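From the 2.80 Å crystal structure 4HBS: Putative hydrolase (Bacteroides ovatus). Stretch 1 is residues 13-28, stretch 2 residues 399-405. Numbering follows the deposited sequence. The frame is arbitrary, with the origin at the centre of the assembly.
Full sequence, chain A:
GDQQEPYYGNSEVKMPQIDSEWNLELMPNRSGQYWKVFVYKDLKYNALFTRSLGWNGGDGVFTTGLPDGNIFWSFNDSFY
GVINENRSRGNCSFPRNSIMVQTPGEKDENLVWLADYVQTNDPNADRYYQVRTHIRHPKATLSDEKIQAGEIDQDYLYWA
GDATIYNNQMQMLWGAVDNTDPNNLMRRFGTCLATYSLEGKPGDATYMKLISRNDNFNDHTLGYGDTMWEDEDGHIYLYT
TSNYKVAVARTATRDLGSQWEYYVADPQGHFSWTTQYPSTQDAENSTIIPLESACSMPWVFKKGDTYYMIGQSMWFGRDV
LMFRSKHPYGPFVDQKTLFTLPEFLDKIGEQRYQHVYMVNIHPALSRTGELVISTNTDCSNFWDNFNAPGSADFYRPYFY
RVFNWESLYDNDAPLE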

# COMPACT_ATOMS: atom_id res chain seq x y z
N VAL A 13 25.11 12.77 15.20
CA VAL A 13 23.71 13.11 14.96
C VAL A 13 23.64 13.69 13.53
O VAL A 13 23.94 14.86 13.32
CB VAL A 13 23.15 14.10 16.03
CG1 VAL A 13 21.62 14.11 16.01
CG2 VAL A 13 23.65 13.75 17.42
N LYS A 14 23.33 12.82 12.55
CA LYS A 14 23.27 13.21 11.13
C LYS A 14 22.09 14.19 10.87
O LYS A 14 20.96 13.75 10.63
CB LYS A 14 23.15 11.95 10.22
N MSE A 15 22.38 15.51 10.91
CA MSE A 15 21.37 16.58 10.69
C MSE A 15 20.83 16.54 9.25
O MSE A 15 21.61 16.70 8.32
CB MSE A 15 21.98 17.95 10.97
CG MSE A 15 22.19 18.22 12.48
SE MSE A 15 20.53 18.43 13.50
CE MSE A 15 19.76 19.71 12.35
N PRO A 16 19.53 16.30 9.03
CA PRO A 16 19.05 16.18 7.64
C PRO A 16 18.96 17.53 6.94
O PRO A 16 18.59 18.52 7.56
CB PRO A 16 17.68 15.51 7.80
CG PRO A 16 17.20 15.93 9.15
CD PRO A 16 18.44 16.04 10.00
N GLN A 17 19.36 17.56 5.65
CA GLN A 17 19.32 18.78 4.82
C GLN A 17 18.02 18.78 4.07
O GLN A 17 17.86 18.01 3.12
CB GLN A 17 20.53 18.84 3.86
CG GLN A 17 21.89 18.96 4.56
CD GLN A 17 22.63 17.63 4.66
OE1 GLN A 17 23.15 17.11 3.67
NE2 GLN A 17 22.68 17.04 5.86
N ILE A 18 17.05 19.60 4.53
CA ILE A 18 15.71 19.67 3.94
C ILE A 18 15.59 20.92 3.06
O ILE A 18 15.78 22.03 3.53
CB ILE A 18 14.60 19.61 5.07
CG1 ILE A 18 14.25 18.15 5.40
CG2 ILE A 18 13.30 20.34 4.66
CD1 ILE A 18 15.25 17.41 6.00
N ASP A 19 15.22 20.72 1.79
CA ASP A 19 14.94 21.81 0.86
C ASP A 19 13.55 22.33 1.22
O ASP A 19 12.65 21.53 1.44
CB ASP A 19 14.98 21.30 -0.61
CG ASP A 19 14.99 22.36 -1.71
OD1 ASP A 19 14.54 23.50 -1.45
OD2 ASP A 19 15.36 22.02 -2.86
N SER A 20 13.39 23.65 1.32
CA SER A 20 12.09 24.25 1.67
C SER A 20 11.04 23.95 0.59
O SER A 20 9.85 23.88 0.92
CB SER A 20 12.22 25.76 1.89
OG SER A 20 12.67 26.42 0.72
N GLU A 21 11.49 23.71 -0.67
CA GLU A 21 10.61 23.34 -1.79
C GLU A 21 9.84 22.01 -1.50
O GLU A 21 8.71 21.87 -1.96
CB GLU A 21 11.43 23.20 -3.09
CG GLU A 21 10.59 23.00 -4.36
CD GLU A 21 10.24 21.58 -4.80
OE1 GLU A 21 10.81 20.61 -4.25
OE2 GLU A 21 9.39 21.44 -5.71
N TRP A 22 10.44 21.08 -0.70
CA TRP A 22 9.84 19.79 -0.33
C TRP A 22 8.57 19.94 0.54
O TRP A 22 7.79 18.99 0.63
CB TRP A 22 10.85 18.88 0.40
CG TRP A 22 12.10 18.56 -0.37
CD1 TRP A 22 12.34 18.80 -1.69
CD2 TRP A 22 13.27 17.89 0.13
NE1 TRP A 22 13.60 18.36 -2.04
CE2 TRP A 22 14.20 17.81 -0.94
CE3 TRP A 22 13.63 17.35 1.38
CZ2 TRP A 22 15.44 17.17 -0.80
CZ3 TRP A 22 14.89 16.78 1.53
CH2 TRP A 22 15.78 16.69 0.45
N ASN A 23 8.38 21.10 1.18
CA ASN A 23 7.23 21.42 2.03
C ASN A 23 7.01 20.33 3.12
O ASN A 23 5.91 19.80 3.30
CB ASN A 23 5.96 21.66 1.19
CG ASN A 23 4.87 22.47 1.89
OD1 ASN A 23 5.01 22.89 3.05
ND2 ASN A 23 3.71 22.60 1.23
N LEU A 24 8.09 20.02 3.85
CA LEU A 24 8.07 19.09 4.97
C LEU A 24 7.89 19.90 6.26
O LEU A 24 8.39 21.03 6.34
CB LEU A 24 9.37 18.25 5.03
CG LEU A 24 9.74 17.44 3.79
CD1 LEU A 24 10.93 16.57 4.06
CD2 LEU A 24 8.60 16.58 3.34
N GLU A 25 7.16 19.36 7.24
CA GLU A 25 6.93 20.02 8.52
C GLU A 25 7.37 19.05 9.61
O GLU A 25 6.77 17.99 9.73
CB GLU A 25 5.44 20.41 8.63
CG GLU A 25 5.11 21.35 9.78
CD GLU A 25 3.70 21.15 10.32
OE1 GLU A 25 2.74 21.54 9.62
OE2 GLU A 25 3.56 20.55 11.41
N LEU A 26 8.46 19.37 10.35
CA LEU A 26 8.98 18.48 11.39
C LEU A 26 7.93 18.23 12.46
O LEU A 26 7.22 19.16 12.83
CB LEU A 26 10.24 19.07 12.04
CG LEU A 26 11.01 18.15 12.99
CD1 LEU A 26 11.83 17.15 12.24
CD2 LEU A 26 11.91 18.94 13.85
N MSE A 27 7.82 16.98 12.93
CA MSE A 27 6.86 16.62 13.97
C MSE A 27 7.54 16.68 15.30
O MSE A 27 8.72 16.37 15.37
CB MSE A 27 6.26 15.24 13.73
CG MSE A 27 5.12 15.27 12.77
SE MSE A 27 4.39 13.54 12.49
CE MSE A 27 3.46 13.32 14.11
N PRO A 28 6.83 17.05 16.38
CA PRO A 28 7.49 17.14 17.69
C PRO A 28 7.90 15.78 18.23
O PRO A 28 7.29 14.77 17.87
CB PRO A 28 6.43 17.79 18.58
CG PRO A 28 5.15 17.44 17.95
CD PRO A 28 5.40 17.43 16.48
N PHE A 399 0.95 11.57 4.18
CA PHE A 399 2.34 11.19 3.94
C PHE A 399 3.31 11.70 5.02
O PHE A 399 3.13 12.79 5.58
CB PHE A 399 2.75 11.69 2.56
CG PHE A 399 1.93 11.05 1.47
CD1 PHE A 399 0.67 11.55 1.14
CD2 PHE A 399 2.37 9.91 0.82
CE1 PHE A 399 -0.08 10.97 0.13
CE2 PHE A 399 1.60 9.31 -0.17
CZ PHE A 399 0.38 9.85 -0.52
N TYR A 400 4.36 10.89 5.29
CA TYR A 400 5.42 11.20 6.25
C TYR A 400 6.78 10.85 5.67
O TYR A 400 6.86 9.95 4.85
CB TYR A 400 5.23 10.41 7.57
CG TYR A 400 3.88 10.63 8.21
CD1 TYR A 400 2.77 9.93 7.77
CD2 TYR A 400 3.71 11.57 9.22
CE1 TYR A 400 1.51 10.16 8.31
CE2 TYR A 400 2.45 11.82 9.76
CZ TYR A 400 1.36 11.11 9.31
OH TYR A 400 0.11 11.39 9.82
N ARG A 401 7.83 11.53 6.11
CA ARG A 401 9.22 11.22 5.73
C ARG A 401 10.02 11.06 7.01
O ARG A 401 9.86 11.88 7.93
CB ARG A 401 9.83 12.29 4.83
CG ARG A 401 9.01 12.57 3.58
CD ARG A 401 9.85 12.71 2.33
NE ARG A 401 8.99 12.85 1.15
CZ ARG A 401 9.34 12.60 -0.11
NH1 ARG A 401 10.58 12.20 -0.40
NH2 ARG A 401 8.46 12.75 -1.09
N VAL A 402 10.80 9.98 7.12
CA VAL A 402 11.63 9.70 8.29
C VAL A 402 13.07 9.80 7.84
O VAL A 402 13.50 9.02 7.00
CB VAL A 402 11.34 8.32 8.94
CG1 VAL A 402 12.07 8.17 10.27
CG2 VAL A 402 9.84 8.10 9.13
N PHE A 403 13.81 10.77 8.39
CA PHE A 403 15.24 10.94 8.08
C PHE A 403 16.06 10.40 9.23
O PHE A 403 15.70 10.56 10.40
CB PHE A 403 15.59 12.39 7.84
CG PHE A 403 14.99 12.94 6.57
CD1 PHE A 403 13.65 13.29 6.51
CD2 PHE A 403 15.79 13.20 5.47
CE1 PHE A 403 13.11 13.84 5.36
CE2 PHE A 403 15.25 13.76 4.31
CZ PHE A 403 13.91 14.06 4.26
N ASN A 404 17.17 9.73 8.90
CA ASN A 404 18.08 9.17 9.88
C ASN A 404 17.42 8.00 10.68
O ASN A 404 17.81 7.74 11.82
CB ASN A 404 18.61 10.29 10.80
CG ASN A 404 20.01 10.08 11.31
OD1 ASN A 404 20.83 9.35 10.72
ND2 ASN A 404 20.34 10.73 12.41
N TRP A 405 16.46 7.28 10.05
CA TRP A 405 15.81 6.07 10.59
C TRP A 405 16.84 4.98 10.97
O TRP A 405 16.62 4.22 11.90
CB TRP A 405 14.80 5.48 9.58
CG TRP A 405 15.37 5.19 8.22
CD1 TRP A 405 15.46 6.06 7.17
CD2 TRP A 405 16.02 3.99 7.80
NE1 TRP A 405 16.11 5.46 6.12
CE2 TRP A 405 16.48 4.19 6.49
CE3 TRP A 405 16.29 2.76 8.43
CZ2 TRP A 405 17.16 3.20 5.77
CZ3 TRP A 405 16.99 1.79 7.73
CH2 TRP A 405 17.41 2.02 6.41

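No hydrogen bond joins the two stretches among the modelled atoms; they meet through side chains, most of them gathered around the ring of Phe-403, although touching residues are at least 373 positions apart in sequence. The nearest CA pairs lie 6.5 to 8.0 Å apart (Pro-16 CA to Phe-403 CA, Leu-24 CA to Arg-401 CA), and no backbone hydrogen bond links stretch 1 to strand 399-403.

Four residues of stretch 1 converge on the Phe-403 side chain. Ile-18 CD1 lies over one face of the ring, 4.0 Å from its centroid and 12° off the normal, a CH-pi contact in which a methyl group sits against the pi cloud. The Ile-18 CA-to-CB bond points sideways, and the end of the chain makes the approach. Pro-16 CB packs on Phe-403 CB at 3.8 Å, and Leu-24 CD1 reaches Phe-403 CE1 at 3.7 Å. Trp-22 CZ3 comes within 4.0 Å of Phe-403 CZ, the indole being carried by a short 3-10 segment, residues 20-22. The turn there is held by Trp-22 N donating to Asp-19 O (3.1 Å) and Glu-21 N donating to Asp-19 OD1 (3.2 Å).

Leu-24 also touches Arg-401, with Leu-24 CD2 packing on Arg-401 CG at 4.0 Å, while the arginine's nitrogens are hydrogen-bonded elsewhere in the structure. Farther along, the selenium of selenomethionine Met-27 meets the edge of the Tyr-400 ring, with Met-27 SE 3.8 Å from Tyr-400 CE2 and near the ring plane, where the polarizable atom faces the C-H rim. At the other end, Lys-14 CB lies 3.5 Å from Asn-404 OD1, a van der Waals contact; the lysine is not modelled beyond CB.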